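Local coordinates for Lin2634 protein (Listeria innocua, PDB 3MZO) that probably acts as a metal-dependent phosphohydrolase of the HD-domain superfamily, related to the YfbR-like 5'-deoxynucleotidases, and binds calcium ions, at residues 3-6 / 7-11; 167-170 / 171-175. All coordinates share one frame; numbering follows the deposited sequence. Where two conformers were deposited one is given.

Overall arrangement
Both contacts are local. Each lies within one continuous run of chain, so neither closes a long loop, and the two neither nest nor cross. Contact 1 comes first, at the start of helix 4-13, beside the N terminus. The chain then runs past the calcium ligands His34 in helix 31-51, His68 and Asp69 just after helix 58-67, and Asp138 in helix 129-151, the set expected of an HD domain. Contact 2 follows late, where helix 158-172 ends and the chain turns toward helix 177-191. The two centres are 37 Å apart, on opposite sides of the chain's centre. Contact 1 faces a second subunit, whereas contact 2 packs among helices of its own chain.

Contact 1. Residues 3-6 / 7-11; sequences GIHQ and YFQSL
Gly3 meets Tyr7 through a weak backbone bond, Tyr7 N to Gly3 O, at 3.4 Å. Gly3 is the N-cap residue of helix 4-13. Its backbone (phi 157°, psi 158°) takes a conformation that glycine adopts readily. Ile4 starts the regular helical bonding: Phe8 N gives a hydrogen bond of 2.8 Å to Ile4 O. The side chains of this pair touch as well. CG2 of Ile4 lies over one face of the Phe8 ring, 3.8 Å from its centroid, a CH-pi contact. Ile4 CG2 is anti to the backbone N, which carries this methyl forward along the helix to the ring. His5 O accepts from Gln9 N at 3.0 Å. In the side chains, Gln9 CG sits over a face of the His5 imidazole, a CH-pi contact 4.2 Å from the centroid. The imidazole is gripped at both nitrogens by a second subunit: ND1 by Tyr144 OH and NE2 by Glu193 OE2 of that subunit. Gln6 O takes the bond from Ser10 N at 3.0 Å. Ser10 OG is hydrogen-bonded to Tyr70 OH; its very short approach to Tyr7 O is doubtful in detail. Helix 4-13 lies between its own chain and a second subunit. Tyr7 packs edge-to-face on Tyr117 from helix 114-121, while Ile4 and His5 reach Phe44 and Met190 of the second subunit.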
loop_
_atom_site.group_PDB
_atom_site.type_symbol
_atom_site.label_atom_id
_atom_site.label_comp_id
_atom_site.label_asym_id
_atom_site.label_seq_id
_atom_site.Cartn_x
_atom_site.Cartn_y
_atom_site.Cartn_z
ATOM N N GLY B 3 18.053 26.196 -1.626
ATOM C CA GLY B 3 19.031 25.644 -0.721
ATOM C C GLY B 3 19.252 24.167 -0.936
ATOM O O GLY B 3 18.399 23.447 -1.473
ATOM N N ILE B 4 20.400 23.708 -0.485
ATOM C CA ILE B 4 20.733 22.297 -0.578
ATOM C C ILE B 4 19.793 21.421 0.297
ATOM O O ILE B 4 19.511 20.286 -0.058
ATOM C CB ILE B 4 22.210 22.096 -0.266
ATOM C CG1 ILE B 4 23.062 22.813 -1.328
ATOM C CG2 ILE B 4 22.556 20.594 -0.227
ATOM C CD1 ILE B 4 22.850 22.332 -2.795
ATOM N N HIS B 5 19.281 21.973 1.402
ATOM C CA HIS B 5 18.306 21.270 2.239
ATOM C C HIS B 5 17.124 20.771 1.403
ATOM O O HIS B 5 16.764 19.588 1.464
ATOM C CB HIS B 5 17.825 22.160 3.370
ATOM C CG HIS B 5 16.577 21.686 4.022
ATOM N ND1 HIS B 5 16.523 20.521 4.760
ATOM C CD2 HIS B 5 15.322 22.197 4.022
ATOM C CE1 HIS B 5 15.290 20.356 5.209
ATOM N NE2 HIS B 5 14.543 21.356 4.774
ATOM N N GLN B 6 16.585 21.651 0.574
ATOM C CA GLN B 6 15.455 21.313 -0.277
ATOM C C GLN B 6 15.874 20.221 -1.261
ATOM O O GLN B 6 15.117 19.307 -1.564
ATOM C CB GLN B 6 14.940 22.535 -1.077
ATOM C CG GLN B 6 14.691 23.814 -0.272
ATOM C CD GLN B 6 13.524 23.712 0.705
ATOM O OE1 GLN B 6 12.616 22.885 0.532
ATOM N NE2 GLN B 6 13.541 24.566 1.745
ATOM N N TYR B 7 17.085 20.316 -1.764
ATOM C CA TYR B 7 17.580 19.328 -2.709
ATOM C C TYR B 7 17.699 17.951 -2.024
ATOM O O TYR B 7 17.305 16.926 -2.604
ATOM C CB TYR B 7 18.942 19.759 -3.262
ATOM C CG TYR B 7 19.673 18.636 -3.954
ATOM C CD1 TYR B 7 19.255 18.182 -5.194
ATOM C CD2 TYR B 7 20.769 18.003 -3.355
ATOM C CE1 TYR B 7 19.915 17.137 -5.843
ATOM C CE2 TYR B 7 21.416 16.926 -3.983
ATOM C CZ TYR B 7 20.983 16.508 -5.228
ATOM O OH TYR B 7 21.611 15.479 -5.872
ATOM N N PHE B 8 18.228 17.935 -0.792
ATOM C CA PHE B 8 18.341 16.685 -0.041
ATOM C C PHE B 8 16.951 16.070 0.215
ATOM O O PHE B 8 16.787 14.851 0.130
ATOM C CB PHE B 8 19.087 16.898 1.297
ATOM C CG PHE B 8 20.610 17.040 1.167
ATOM C CD1 PHE B 8 21.274 16.810 -0.014
ATOM C CD2 PHE B 8 21.358 17.333 2.286
ATOM C CE1 PHE B 8 22.670 16.922 -0.083
ATOM C CE2 PHE B 8 22.729 17.452 2.234
ATOM C CZ PHE B 8 23.396 17.237 1.056
ATOM N N GLN B 9 15.945 16.906 0.511
ATOM C CA GLN B 9 14.585 16.378 0.751
ATOM C C GLN B 9 14.051 15.783 -0.504
ATOM O O GLN B 9 13.420 14.739 -0.447
ATOM C CB GLN B 9 13.597 17.444 1.191
ATOM C CG GLN B 9 13.825 17.936 2.570
ATOM C CD GLN B 9 12.866 19.036 2.896
ATOM O OE1 GLN B 9 12.723 20.006 2.134
ATOM N NE2 GLN B 9 12.198 18.901 4.017
ATOM N N SER B 10 14.345 16.431 -1.636
ATOM C CA SER B 10 13.858 15.969 -2.926
ATOM C C SER B 10 14.306 14.545 -3.248
ATOM O O SER B 10 13.638 13.835 -4.000
ATOM C CB SER B 10 14.319 16.889 -4.056
ATOM O OG SER B 10 15.656 16.604 -4.449
ATOM N N LEU B 11 15.472 14.140 -2.739
ATOM C CA LEU B 11 15.999 12.806 -3.063
ATOM C C LEU B 11 15.031 11.723 -2.570
ATOM O O LEU B 11 14.862 10.691 -3.234
ATOM C CB LEU B 11 17.392 12.584 -2.448
ATOM C CG LEU B 11 18.498 13.507 -2.862
ATOM C CD1 LEU B 11 19.773 13.365 -1.918
ATOM C CD2 LEU B 11 18.799 13.239 -4.293
#

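Contact 2. Residues 167-170 / 171-175; sequences LATI and YEYRE
Tyr171 packs beside Leu167, one helical turn earlier. Their side chains run alongside each other and point the same way, with Leu167 CG 4.0 Å from Tyr171 CE2. Leu167 CG is anti to the backbone N (chi1 -167°), which sets CG and its methyls alongside the ring. The backbones are joined by Tyr171 N to Leu167 O at 2.9 Å. The Tyr171 hydroxyl is hydrogen-bonded to Thr209 OG1 in helix 201-211, so the phenol bridges two helices. At Glu172 the helical bonding shifts. Its N makes a bond of 2.9 Å to Thr169 O and only a weak one of 3.4 Å to Ala168 O. The donor stands well above the Thr169 carbonyl plane, 58° out of it. Tyr173 N repeats this tighter turn, with Ile170 O at 3.0 Å. The Tyr173 ring turns its edge to Thr169 O, which lies in the ring plane and 3.3 Å from CD1. Thr169 CG2 runs alongside the same ring, 4.1 Å from CE1. Thr169 OG1 has a separate partner in Glu165. Beyond, Tyr173 packs on Ala135 and Ile136 of helix 129-151 and on Val179 of helix 177-191. The bonding passes from i-4 at Tyr171 to mainly i-3 at Glu172 and Tyr173, as in a tighter, 3-10-like turn. Thr169 O accepts the Glu172 N-H and also lies at the Tyr173 ring edge, where its contact with CD1 is at most a weak polar one.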
loop_
_atom_site.group_PDB
_atom_site.type_symbol
_atom_site.label_atom_id
_atom_site.label_comp_id
_atom_site.label_asym_id
_atom_site.label_seq_id
_atom_site.Cartn_x
_atom_site.Cartn_y
_atom_site.Cartn_z
ATOM N N LEU B 167 16.940 -5.470 -25.470
ATOM C CA LEU B 167 17.979 -6.326 -26.026
ATOM C C LEU B 167 18.466 -5.855 -27.416
ATOM O O LEU B 167 19.673 -5.759 -27.662
ATOM C CB LEU B 167 17.521 -7.787 -26.062
ATOM C CG LEU B 167 18.616 -8.840 -26.327
ATOM C CD1 LEU B 167 19.847 -8.771 -25.328
ATOM C CD2 LEU B 167 17.963 -10.208 -26.304
ATOM N N ALA B 168 17.535 -5.520 -28.300
ATOM C CA ALA B 168 17.880 -4.957 -29.607
ATOM C C ALA B 168 18.864 -3.804 -29.450
ATOM O O ALA B 168 19.904 -3.779 -30.093
ATOM C CB ALA B 168 16.619 -4.482 -30.332
ATOM N N THR B 169 18.545 -2.859 -28.578
ATOM C CA THR B 169 19.425 -1.719 -28.335
ATOM C C THR B 169 20.796 -2.129 -27.767
ATOM O O THR B 169 21.823 -1.691 -28.273
ATOM C CB THR B 169 18.740 -0.712 -27.415
ATOM O OG1 THR B 169 17.486 -0.379 -28.001
ATOM C CG2 THR B 169 19.548 0.562 -27.248
ATOM N N ILE B 170 20.825 -2.991 -26.750
ATOM C CA ILE B 170 22.097 -3.502 -26.233
ATOM C C ILE B 170 22.980 -4.065 -27.382
ATOM O O ILE B 170 24.206 -3.848 -27.410
ATOM C CB ILE B 170 21.856 -4.572 -25.112
ATOM C CG1 ILE B 170 21.278 -3.902 -23.869
ATOM C CG2 ILE B 170 23.144 -5.288 -24.739
ATOM C CD1 ILE B 170 20.717 -4.858 -22.840
ATOM N N TYR B 171 22.368 -4.768 -28.335
ATOM C CA TYR B 171 23.118 -5.325 -29.476
ATOM C C TYR B 171 23.777 -4.301 -30.349
ATOM O O TYR B 171 24.771 -4.618 -30.981
ATOM C CB TYR B 171 22.240 -6.165 -30.388
ATOM C CG TYR B 171 22.347 -7.604 -30.082
ATOM C CD1 TYR B 171 23.477 -8.334 -30.463
ATOM C CD2 TYR B 171 21.332 -8.250 -29.386
ATOM C CE1 TYR B 171 23.590 -9.680 -30.166
ATOM C CE2 TYR B 171 21.424 -9.591 -29.081
ATOM C CZ TYR B 171 22.555 -10.305 -29.468
ATOM O OH TYR B 171 22.614 -11.646 -29.161
ATOM N N GLU B 172 23.216 -3.096 -30.415
ATOM C CA GLU B 172 23.793 -1.977 -31.180
ATOM C C GLU B 172 25.170 -1.617 -30.640
ATOM O O GLU B 172 25.975 -0.993 -31.325
ATOM C CB GLU B 172 22.928 -0.706 -31.086
ATOM C CG GLU B 172 21.566 -0.753 -31.780
ATOM C CD GLU B 172 20.814 0.571 -31.665
ATOM O OE1 GLU B 172 21.445 1.625 -31.417
ATOM O OE2 GLU B 172 19.585 0.561 -31.809
ATOM N N TYR B 173 25.426 -1.978 -29.380
ATOM C CA TYR B 173 26.684 -1.589 -28.713
ATOM C C TYR B 173 27.668 -2.777 -28.567
ATOM O O TYR B 173 28.599 -2.751 -27.734
ATOM C CB TYR B 173 26.357 -0.981 -27.340
ATOM C CG TYR B 173 25.603 0.352 -27.356
ATOM C CD1 TYR B 173 24.213 0.407 -27.432
ATOM C CD2 TYR B 173 26.286 1.552 -27.209
ATOM C CE1 TYR B 173 23.537 1.640 -27.414
ATOM C CE2 TYR B 173 25.620 2.766 -27.169
ATOM C CZ TYR B 173 24.249 2.805 -27.274
ATOM O OH TYR B 173 23.636 4.044 -27.249
ATOM N N ARG B 174 27.499 -3.799 -29.398
ATOM C CA ARG B 174 28.283 -5.039 -29.283
ATOM C C ARG B 174 29.785 -4.886 -29.548
ATOM O O ARG B 174 30.535 -5.815 -29.291
ATOM C CB ARG B 174 27.703 -6.139 -30.191
ATOM C CG ARG B 174 27.801 -5.847 -31.685
ATOM C CD ARG B 174 27.296 -7.016 -32.543
ATOM N NE ARG B 174 25.853 -6.968 -32.738
ATOM C CZ ARG B 174 25.266 -6.226 -33.667
ATOM N NH1 ARG B 174 26.004 -5.495 -34.498
ATOM N NH2 ARG B 174 23.943 -6.225 -33.766
ATOM N N GLU B 175 30.224 -3.733 -30.078
ATOM C CA GLU B 175 31.674 -3.505 -30.295
ATOM C C GLU B 175 32.356 -3.299 -28.936
ATOM O O GLU B 175 33.550 -3.527 -28.790
ATOM C CB GLU B 175 31.952 -2.313 -31.224
#